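Local coordinates for capsid protein VP1 (Human polyomavirus 12, PDB 6Y5Z), which probably forms the T=7 icosahedral capsid of the virus from pentamers of identical subunits and takes part in attachment to the host cell, at residues T124-A129 and L262-N267; I70-L75 and P231-D236; G131-D136 and N194-Y199. All coordinates share one frame; numbering follows the deposited sequence.

Contact 1: T124-A129 and L262-N267; sequences TYHMFA and LPRYFN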
loop_
_atom_site.group_PDB
_atom_site.type_symbol
_atom_site.label_atom_id
_atom_site.label_comp_id
_atom_site.label_asym_id
_atom_site.label_seq_id
_atom_site.Cartn_x
_atom_site.Cartn_y
_atom_site.Cartn_z
ATOM N N THR D 124 8.459 -13.680 0.548
ATOM C CA THR D 124 7.170 -14.358 0.324
ATOM C C THR D 124 6.968 -14.578 -1.168
ATOM O O THR D 124 7.384 -13.767 -2.013
ATOM C CB THR D 124 6.020 -13.588 0.965
ATOM O OG1 THR D 124 5.964 -12.300 0.393
ATOM C CG2 THR D 124 6.193 -13.460 2.454
ATOM N N TYR D 125 6.351 -15.699 -1.487
ATOM C CA TYR D 125 6.060 -16.088 -2.878
ATOM C C TYR D 125 4.713 -16.804 -2.854
ATOM O O TYR D 125 4.597 -17.869 -2.218
ATOM C CB TYR D 125 7.163 -16.978 -3.441
ATOM C CG TYR D 125 6.967 -17.331 -4.883
ATOM C CD1 TYR D 125 7.352 -16.442 -5.875
ATOM C CD2 TYR D 125 6.385 -18.526 -5.252
ATOM C CE1 TYR D 125 7.150 -16.725 -7.213
ATOM C CE2 TYR D 125 6.222 -18.842 -6.589
ATOM C CZ TYR D 125 6.622 -17.951 -7.570
ATOM O OH TYR D 125 6.429 -18.234 -8.892
ATOM N N HIS D 126 3.715 -16.175 -3.453
ATOM C CA HIS D 126 2.343 -16.719 -3.510
ATOM C C HIS D 126 1.995 -16.890 -4.972
ATOM O O HIS D 126 2.246 -15.962 -5.761
ATOM C CB HIS D 126 1.325 -15.831 -2.823
ATOM C CG HIS D 126 1.523 -15.769 -1.363
ATOM N ND1 HIS D 126 1.212 -16.826 -0.541
ATOM C CD2 HIS D 126 1.991 -14.782 -0.570
ATOM C CE1 HIS D 126 1.498 -16.498 0.700
ATOM N NE2 HIS D 126 1.972 -15.240 0.707
ATOM N N MET D 127 1.475 -18.048 -5.339
ATOM C CA MET D 127 0.900 -18.184 -6.683
ATOM C C MET D 127 -0.160 -19.283 -6.649
ATOM O O MET D 127 -0.068 -20.228 -5.842
ATOM C CB MET D 127 1.981 -18.477 -7.726
ATOM C CG MET D 127 2.565 -19.843 -7.603
ATOM S SD MET D 127 1.628 -20.950 -8.646
ATOM C CE MET D 127 2.069 -20.148 -10.192
ATOM N N PHE D 128 -1.179 -19.096 -7.469
ATOM C CA PHE D 128 -2.133 -20.193 -7.710
ATOM C C PHE D 128 -2.553 -20.138 -9.163
ATOM O O PHE D 128 -2.449 -19.092 -9.837
ATOM C CB PHE D 128 -3.332 -20.128 -6.775
ATOM C CG PHE D 128 -4.283 -19.007 -7.054
ATOM C CD1 PHE D 128 -4.058 -17.743 -6.538
ATOM C CD2 PHE D 128 -5.429 -19.230 -7.807
ATOM C CE1 PHE D 128 -4.956 -16.715 -6.793
ATOM C CE2 PHE D 128 -6.332 -18.208 -8.028
ATOM C CZ PHE D 128 -6.086 -16.954 -7.523
ATOM N N ALA D 129 -2.957 -21.294 -9.660
ATOM C CA ALA D 129 -3.417 -21.427 -11.039
ATOM C C ALA D 129 -4.530 -22.462 -11.080
ATOM O O ALA D 129 -4.527 -23.418 -10.299
ATOM C CB ALA D 129 -2.298 -21.802 -11.976
ATOM N N LEU D 262 2.294 -22.609 3.692
ATOM C CA LEU D 262 0.938 -22.869 4.223
ATOM C C LEU D 262 0.112 -23.510 3.126
ATOM O O LEU D 262 0.338 -23.309 1.924
ATOM C CB LEU D 262 0.290 -21.564 4.717
ATOM C CG LEU D 262 0.849 -20.996 6.023
ATOM C CD1 LEU D 262 0.201 -19.654 6.342
ATOM C CD2 LEU D 262 0.663 -21.973 7.175
ATOM N N PRO D 263 -0.903 -24.296 3.517
ATOM C CA PRO D 263 -1.790 -24.935 2.554
ATOM C C PRO D 263 -2.717 -23.928 1.887
ATOM O O PRO D 263 -2.991 -22.896 2.460
ATOM C CB PRO D 263 -2.638 -25.924 3.359
ATOM C CG PRO D 263 -2.151 -25.801 4.780
ATOM C CD PRO D 263 -1.275 -24.584 4.901
ATOM N N ARG D 264 -3.203 -24.293 0.713
ATOM C CA ARG D 264 -4.176 -23.484 -0.034
ATOM C C ARG D 264 -5.424 -24.311 -0.317
ATOM O O ARG D 264 -5.321 -25.439 -0.830
ATOM C CB ARG D 264 -3.537 -22.961 -1.321
ATOM C CG ARG D 264 -4.480 -22.161 -2.202
ATOM C CD ARG D 264 -3.759 -21.568 -3.396
ATOM N NE ARG D 264 -2.861 -20.445 -3.110
ATOM C CZ ARG D 264 -3.195 -19.156 -3.119
ATOM N NH1 ARG D 264 -2.280 -18.227 -2.878
ATOM N NH2 ARG D 264 -4.455 -18.799 -3.330
ATOM N N TYR D 265 -6.566 -23.685 -0.098
ATOM C CA TYR D 265 -7.899 -24.192 -0.479
ATOM C C TYR D 265 -8.304 -23.631 -1.836
ATOM O O TYR D 265 -8.064 -22.424 -2.127
ATOM C CB TYR D 265 -8.920 -23.741 0.557
ATOM C CG TYR D 265 -10.339 -24.132 0.276
ATOM C CD1 TYR D 265 -10.772 -25.436 0.427
ATOM C CD2 TYR D 265 -11.246 -23.185 -0.157
ATOM C CE1 TYR D 265 -12.093 -25.783 0.163
ATOM C CE2 TYR D 265 -12.577 -23.502 -0.370
ATOM C CZ TYR D 265 -12.992 -24.808 -0.250
ATOM O OH TYR D 265 -14.328 -25.055 -0.483
ATOM N N PHE D 266 -9.004 -24.456 -2.606
ATOM C CA PHE D 266 -9.640 -24.087 -3.886
ATOM C C PHE D 266 -11.083 -24.557 -3.865
ATOM O O PHE D 266 -11.326 -25.727 -3.514
ATOM C CB PHE D 266 -8.980 -24.753 -5.092
ATOM C CG PHE D 266 -7.532 -24.407 -5.340
ATOM C CD1 PHE D 266 -6.507 -24.950 -4.568
ATOM C CD2 PHE D 266 -7.187 -23.609 -6.414
ATOM C CE1 PHE D 266 -5.181 -24.666 -4.853
ATOM C CE2 PHE D 266 -5.857 -23.333 -6.700
ATOM C CZ PHE D 266 -4.854 -23.878 -5.929
ATOM N N ASN D 267 -12.012 -23.689 -4.268
ATOM C CA ASN D 267 -13.396 -24.109 -4.598
ATOM C C ASN D 267 -13.701 -23.531 -5.968
ATOM O O ASN D 267 -13.894 -22.312 -6.075
ATOM C CB ASN D 267 -14.421 -23.678 -3.552
ATOM C CG ASN D 267 -15.779 -24.301 -3.814
ATOM O OD1 ASN D 267 -16.123 -24.570 -4.949
ATOM N ND2 ASN D 267 -16.515 -24.631 -2.769
#
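R264 reaches across to F128 inside the jelly-roll beta sandwich of VP1. Strands 124-131 and 257-276 each pair antiparallel with strand 237-250. The two segments therefore run the same way, 27° apart, with axes 9.9 Å from each other. The sheet curls, and R264, F266 and F128 all start out toward the opposite strand.

The R264 side chain bridges most of the gap. From CB it sets off with CG anti to the backbone N (chi1 177°), and it stays extended to CD. There it meets the CB of F128 at 3.7 Å. The chain then bends at chi3, which turns the guanidinium across the start of the F128 side chain. NE sits beside that same CB and 3.9 Å from the backbone O of M127. CZ is equally far from CB and CD1 of F128, 3.8 Å. NH2 comes obliquely to the ring, 3.4 Å from F128 CD1. The planes of guanidinium and ring are 22° apart. F128 CB rides 3.5 Å above one guanidinium face, toward its rim. H126 CB lies at the edge of the guanidinium, near its plane, beside NH1.

The polar ends have partners on neighbouring strands. D244 forms a salt bridge with R264 NH1 and accepts a hydrogen bond from H126 ND1, which probably helps balance this buried charge. R264 NH2 is hydrogen-bonded to T94. The F128 ring itself stacks on F200.

F266 adds apolar packing one step further along. Its ring comes obliquely: CE2 and CZ lie 4.1 Å from F128 CB, and CE2 3.8 Å from A129 O.

Contact 2: I70-L75 and P231-D236; sequences IPLPLL and PLCKGD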
loop_
_atom_site.group_PDB
_atom_site.type_symbol
_atom_site.label_atom_id
_atom_site.label_comp_id
_atom_site.label_asym_id
_atom_site.label_seq_id
_atom_site.Cartn_x
_atom_site.Cartn_y
_atom_site.Cartn_z
ATOM N N ILE D 70 -7.739 -32.975 -10.388
ATOM C CA ILE D 70 -9.021 -33.452 -9.794
ATOM C C ILE D 70 -9.864 -34.051 -10.914
ATOM O O ILE D 70 -10.187 -33.370 -11.893
ATOM C CB ILE D 70 -9.788 -32.326 -9.072
ATOM C CG1 ILE D 70 -8.898 -31.461 -8.171
ATOM C CG2 ILE D 70 -10.936 -32.942 -8.295
ATOM C CD1 ILE D 70 -8.179 -32.210 -7.082
ATOM N N PRO D 71 -10.281 -35.336 -10.798
ATOM C CA PRO D 71 -11.152 -35.920 -11.810
ATOM C C PRO D 71 -12.544 -35.277 -11.780
ATOM O O PRO D 71 -13.017 -34.953 -10.710
ATOM C CB PRO D 71 -11.239 -37.404 -11.430
ATOM C CG PRO D 71 -10.133 -37.631 -10.400
ATOM C CD PRO D 71 -9.917 -36.291 -9.735
ATOM N N LEU D 72 -13.141 -35.081 -12.963
ATOM C CA LEU D 72 -14.475 -34.446 -13.117
ATOM C C LEU D 72 -15.478 -35.470 -13.624
ATOM O O LEU D 72 -15.089 -36.450 -14.248
ATOM C CB LEU D 72 -14.383 -33.286 -14.104
ATOM C CG LEU D 72 -13.362 -32.222 -13.698
ATOM C CD1 LEU D 72 -13.242 -31.165 -14.778
ATOM C CD2 LEU D 72 -13.723 -31.615 -12.355
ATOM N N PRO D 73 -16.789 -35.234 -13.409
ATOM C CA PRO D 73 -17.818 -36.112 -13.972
ATOM C C PRO D 73 -17.638 -36.274 -15.489
ATOM O O PRO D 73 -17.382 -35.312 -16.222
ATOM C CB PRO D 73 -19.141 -35.424 -13.583
ATOM C CG PRO D 73 -18.783 -34.557 -12.389
ATOM C CD PRO D 73 -17.363 -34.093 -12.674
ATOM N N LEU D 74 -17.732 -37.522 -15.958
ATOM C CA LEU D 74 -17.583 -37.852 -17.392
ATOM C C LEU D 74 -18.714 -37.180 -18.177
ATOM O O LEU D 74 -19.870 -37.205 -17.689
ATOM C CB LEU D 74 -17.609 -39.381 -17.512
ATOM C CG LEU D 74 -17.637 -39.963 -18.923
ATOM C CD1 LEU D 74 -16.371 -39.627 -19.704
ATOM C CD2 LEU D 74 -17.827 -41.474 -18.839
ATOM N N LEU D 75 -18.404 -36.577 -19.322
ATOM C CA LEU D 75 -19.407 -35.814 -20.107
ATOM C C LEU D 75 -19.744 -36.469 -21.448
ATOM O O LEU D 75 -20.907 -36.311 -21.870
ATOM C CB LEU D 75 -18.878 -34.396 -20.341
ATOM C CG LEU D 75 -18.831 -33.522 -19.094
ATOM C CD1 LEU D 75 -18.210 -32.172 -19.418
ATOM C CD2 LEU D 75 -20.214 -33.348 -18.483
ATOM N N PRO D 231 -11.125 -21.622 -18.499
ATOM C CA PRO D 231 -10.367 -22.828 -18.844
ATOM C C PRO D 231 -11.316 -24.004 -19.156
ATOM O O PRO D 231 -12.276 -24.209 -18.412
ATOM C CB PRO D 231 -9.522 -23.083 -17.595
ATOM C CG PRO D 231 -9.375 -21.682 -16.969
ATOM C CD PRO D 231 -10.689 -20.989 -17.249
ATOM N N LEU D 232 -11.015 -24.762 -20.221
ATOM C CA LEU D 232 -11.819 -25.933 -20.660
ATOM C C LEU D 232 -11.045 -27.200 -20.293
ATOM O O LEU D 232 -9.906 -27.348 -20.708
ATOM C CB LEU D 232 -12.112 -25.820 -22.153
ATOM C CG LEU D 232 -12.937 -24.610 -22.588
ATOM C CD1 LEU D 232 -13.040 -24.574 -24.099
ATOM C CD2 LEU D 232 -14.336 -24.646 -21.995
ATOM N N CYS D 233 -11.666 -28.064 -19.514
ATOM C CA CYS D 233 -11.022 -29.204 -18.817
ATOM C C CYS D 233 -10.850 -30.370 -19.782
ATOM O O CYS D 233 -11.807 -31.135 -20.005
ATOM C CB CYS D 233 -11.806 -29.562 -17.571
ATOM S SG CYS D 233 -11.687 -28.235 -16.343
ATOM N N LYS D 234 -9.628 -30.523 -20.277
ATOM C CA LYS D 234 -9.290 -31.620 -21.212
ATOM C C LYS D 234 -9.263 -32.931 -20.428
ATOM O O LYS D 234 -8.764 -32.970 -19.284
ATOM C CB LYS D 234 -7.962 -31.308 -21.900
ATOM C CG LYS D 234 -8.008 -30.081 -22.789
ATOM C CD LYS D 234 -6.726 -29.831 -23.548
ATOM C CE LYS D 234 -6.836 -28.665 -24.501
ATOM N NZ LYS D 234 -5.515 -28.300 -25.069
ATOM N N GLY D 235 -9.786 -33.993 -21.034
ATOM C CA GLY D 235 -9.824 -35.307 -20.383
ATOM C C GLY D 235 -10.609 -35.304 -19.091
ATOM O O GLY D 235 -10.347 -36.181 -18.273
ATOM N N ASP D 236 -11.544 -34.354 -18.924
ATOM C CA ASP D 236 -12.391 -34.195 -17.707
ATOM C C ASP D 236 -11.516 -34.197 -16.441
ATOM O O ASP D 236 -11.851 -34.871 -15.442
ATOM C CB ASP D 236 -13.481 -35.262 -17.661
ATOM C CG ASP D 236 -14.411 -35.266 -18.867
ATOM O OD1 ASP D 236 -14.726 -34.180 -19.410
ATOM O OD2 ASP D 236 -14.814 -36.364 -19.262
#
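C233 is where 231-236 first meets 70-75. Its CB packs 3.5 Å from CD1 of L72, and SG touches the same methyl group. Just before it, P231 and L232 lead in along strand 83-96, where P231 pairs with A89 through the backbone. K234 follows and sends its chain off to a salt bridge with E133.

G235 and D236 both have positive phi, and a weak bond from D236 N to C233 O closes the turn. This turn brings the loop up to the start of strand 237-250 of the jelly-roll sandwich, which pairs antiparallel with strand 66-71. I70 is bonded to L238 in that pairing. The next step in register joins L72 and D236: L72 N donates to D236 O at 2.8 Å, with an N-H...O angle of 147°. The donor stands 29° out of the carbonyl plane. L72 CB also closes on D236 O, at 3.3 Å. From there the leucine runs on to C233, and W87 and I22 pack against it.

The D236 carboxylate is turned toward L74 and L75, its CG anti to the carbonyl carbon (chi1 -58°). OD2 lies 3.6 Å from the backbone N of L75 and as far from CD1 of L74. OD1 faces CD1 of L75 at 4.0 Å. P73 O, near the D236 CG, accepts a hydrogen bond from W87.

Contact 3: G131-D136 and N194-Y199; sequences GGEPLD and NENTRY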
loop_
_atom_site.group_PDB
_atom_site.type_symbol
_atom_site.label_atom_id
_atom_site.label_comp_id
_atom_site.label_asym_id
_atom_site.label_seq_id
_atom_site.Cartn_x
_atom_site.Cartn_y
_atom_site.Cartn_z
ATOM N N GLY D 131 -6.546 -24.503 -14.302
ATOM C CA GLY D 131 -6.543 -24.720 -15.751
ATOM C C GLY D 131 -7.160 -26.032 -16.158
ATOM O O GLY D 131 -7.471 -26.863 -15.296
ATOM N N GLY D 132 -7.276 -26.180 -17.460
ATOM C CA GLY D 132 -7.829 -27.377 -18.129
ATOM C C GLY D 132 -6.738 -28.324 -18.582
ATOM O O GLY D 132 -7.064 -29.332 -19.226
ATOM N N GLU D 133 -5.488 -28.052 -18.206
ATOM C CA GLU D 133 -4.304 -28.898 -18.518
ATOM C C GLU D 133 -3.190 -28.419 -17.604
ATOM O O GLU D 133 -3.365 -27.425 -16.903
ATOM C CB GLU D 133 -3.976 -28.811 -20.004
ATOM C CG GLU D 133 -3.588 -27.426 -20.473
ATOM C CD GLU D 133 -3.723 -27.323 -21.974
ATOM O OE1 GLU D 133 -2.696 -27.541 -22.664
ATOM O OE2 GLU D 133 -4.846 -27.033 -22.448
ATOM N N PRO D 134 -2.046 -29.128 -17.523
ATOM C CA PRO D 134 -0.999 -28.730 -16.593
ATOM C C PRO D 134 -0.487 -27.310 -16.878
ATOM O O PRO D 134 -0.473 -26.863 -18.022
ATOM C CB PRO D 134 0.099 -29.773 -16.830
ATOM C CG PRO D 134 -0.657 -30.978 -17.396
ATOM C CD PRO D 134 -1.751 -30.377 -18.245
ATOM N N LEU D 135 -0.086 -26.635 -15.814
ATOM C CA LEU D 135 0.536 -25.291 -15.897
ATOM C C LEU D 135 1.807 -25.379 -16.758
ATOM O O LEU D 135 2.666 -26.241 -16.507
ATOM C CB LEU D 135 0.829 -24.795 -14.475
ATOM C CG LEU D 135 1.539 -23.443 -14.377
ATOM C CD1 LEU D 135 0.596 -22.332 -14.778
ATOM C CD2 LEU D 135 2.046 -23.216 -12.961
ATOM N N ASP D 136 1.927 -24.508 -17.752
ATOM C CA ASP D 136 3.159 -24.384 -18.571
ATOM C C ASP D 136 4.207 -23.594 -17.779
ATOM O O ASP D 136 3.844 -22.526 -17.203
ATOM C CB ASP D 136 2.875 -23.704 -19.904
ATOM C CG ASP D 136 1.947 -24.508 -20.799
ATOM O OD1 ASP D 136 2.301 -25.677 -21.081
ATOM O OD2 ASP D 136 0.876 -23.978 -21.187
ATOM N N ASN D 194 0.081 -21.284 -21.522
ATOM C CA ASN D 194 -1.039 -21.194 -20.544
ATOM C C ASN D 194 -2.268 -20.521 -21.168
ATOM O O ASN D 194 -2.967 -19.745 -20.460
ATOM C CB ASN D 194 -0.567 -20.462 -19.286
ATOM C CG ASN D 194 0.343 -21.344 -18.459
ATOM O OD1 ASN D 194 -0.018 -22.486 -18.138
ATOM N ND2 ASN D 194 1.535 -20.855 -18.163
ATOM N N GLU D 195 -2.598 -20.842 -22.421
ATOM C CA GLU D 195 -3.816 -20.289 -23.066
ATOM C C GLU D 195 -5.060 -20.800 -22.320
ATOM O O GLU D 195 -6.095 -20.097 -22.317
ATOM C CB GLU D 195 -3.882 -20.647 -24.544
ATOM C CG GLU D 195 -5.032 -19.957 -25.259
ATOM N N ASN D 196 -4.962 -21.981 -21.719
ATOM C CA ASN D 196 -6.096 -22.699 -21.097
ATOM C C ASN D 196 -5.899 -22.802 -19.584
ATOM O O ASN D 196 -6.500 -23.687 -18.958
ATOM C CB ASN D 196 -6.215 -24.079 -21.747
ATOM C CG ASN D 196 -7.531 -24.768 -21.476
ATOM O OD1 ASN D 196 -8.562 -24.097 -21.401
ATOM N ND2 ASN D 196 -7.485 -26.095 -21.353
ATOM N N THR D 197 -5.153 -21.867 -18.995
ATOM C CA THR D 197 -4.920 -21.781 -17.537
ATOM C C THR D 197 -4.953 -20.312 -17.148
ATOM O O THR D 197 -4.493 -19.497 -17.936
ATOM C CB THR D 197 -3.575 -22.404 -17.136
ATOM O OG1 THR D 197 -3.680 -23.828 -17.309
ATOM C CG2 THR D 197 -3.199 -22.096 -15.704
ATOM N N ARG D 198 -5.473 -19.997 -15.974
ATOM C CA ARG D 198 -5.339 -18.649 -15.379
ATOM C C ARG D 198 -4.412 -18.774 -14.193
ATOM O O ARG D 198 -4.658 -19.665 -13.353
ATOM C CB ARG D 198 -6.683 -18.078 -14.934
ATOM C CG ARG D 198 -7.760 -18.088 -16.005
ATOM C CD ARG D 198 -7.382 -17.453 -17.332
ATOM N NE ARG D 198 -8.556 -17.629 -18.164
ATOM C CZ ARG D 198 -8.636 -18.392 -19.241
ATOM N NH1 ARG D 198 -7.560 -18.955 -19.762
ATOM N NH2 ARG D 198 -9.796 -18.505 -19.857
ATOM N N TYR D 199 -3.345 -17.977 -14.156
ATOM C CA TYR D 199 -2.452 -17.975 -12.974
ATOM C C TYR D 199 -2.338 -16.565 -12.415
ATOM O O TYR D 199 -2.536 -15.606 -13.187
ATOM C CB TYR D 199 -1.089 -18.592 -13.271
ATOM C CG TYR D 199 -0.219 -17.835 -14.228
ATOM C CD1 TYR D 199 0.571 -16.786 -13.801
ATOM C CD2 TYR D 199 -0.200 -18.149 -15.575
ATOM C CE1 TYR D 199 1.373 -16.088 -14.690
ATOM C CE2 TYR D 199 0.596 -17.471 -16.471
ATOM C CZ TYR D 199 1.367 -16.411 -16.032
ATOM O OH TYR D 199 2.175 -15.722 -16.892
HETATM O O HOH W 1 -2.933 -25.433 -15.192
HETATM O O HOH W 2 -1.707 -24.558 -18.945
#
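N194 and D136 hold each other by three hydrogen bonds where one jelly-roll strand ends and its neighbour begins. Strands 124-131 and 197-204 are antiparallel neighbours, with G131 and T197 a non-hydrogen-bonded pair. A type I turn, N194 to T197, leads into the second strand.

N194 OD1 accepts from D136 N at 2.8 Å, and its ND2 donates to D136 O at 3.0 Å. ND2 also serves D190 O. N194 N donates to D136 OD2 (2.8 Å), on the anti side of the carboxylate.

At the other end of the turn, G132 N donates to N196 O at 169°, nearly straight. N196 ND2 reaches E133 OE2 at 3.0 Å, with amide and carboxylate planes 80° apart. That oxygen also pairs with K234, and ND2 with L232 O. N196 OD1 is hydrogen-bonded to glycerol, probably from the crystallisation liquor.

N217 of a neighbouring subunit is bonded to T197 O and Y199 N. L135 CD1 packs on T197 CG2.

Two waters lie between the segments. Water 1 donates to E133 O at 2.7 Å. Water 2 lies 2.8 Å from P134 O and N194 OD1. It has fewer protons than nearby acceptors. T197 OG1 is hydrogen-bonded to both waters.

Contacts 1 and 3 are buried, and contact 2 lies on the surface, its centre about 20 Å from the centre of the chain. All three reach the same curled sheet. Contact 1 joins two strands by their inward side chains, through an arginine packed against a phenylalanine. Contact 3 ties loop and turn by amide, carboxylate and water bonds, and it abuts contact 1: A129 CB packs 3.8 Å from T197 CG2. Contact 2 rests on one backbone bond and leucine packing. It meets contact 3 through a salt bridge from K234 NZ to E133 OE2, 3.0 Å. Contacts 1 and 3 also touch a neighbouring subunit, whereas no other chain of the pentamer touches contact 2.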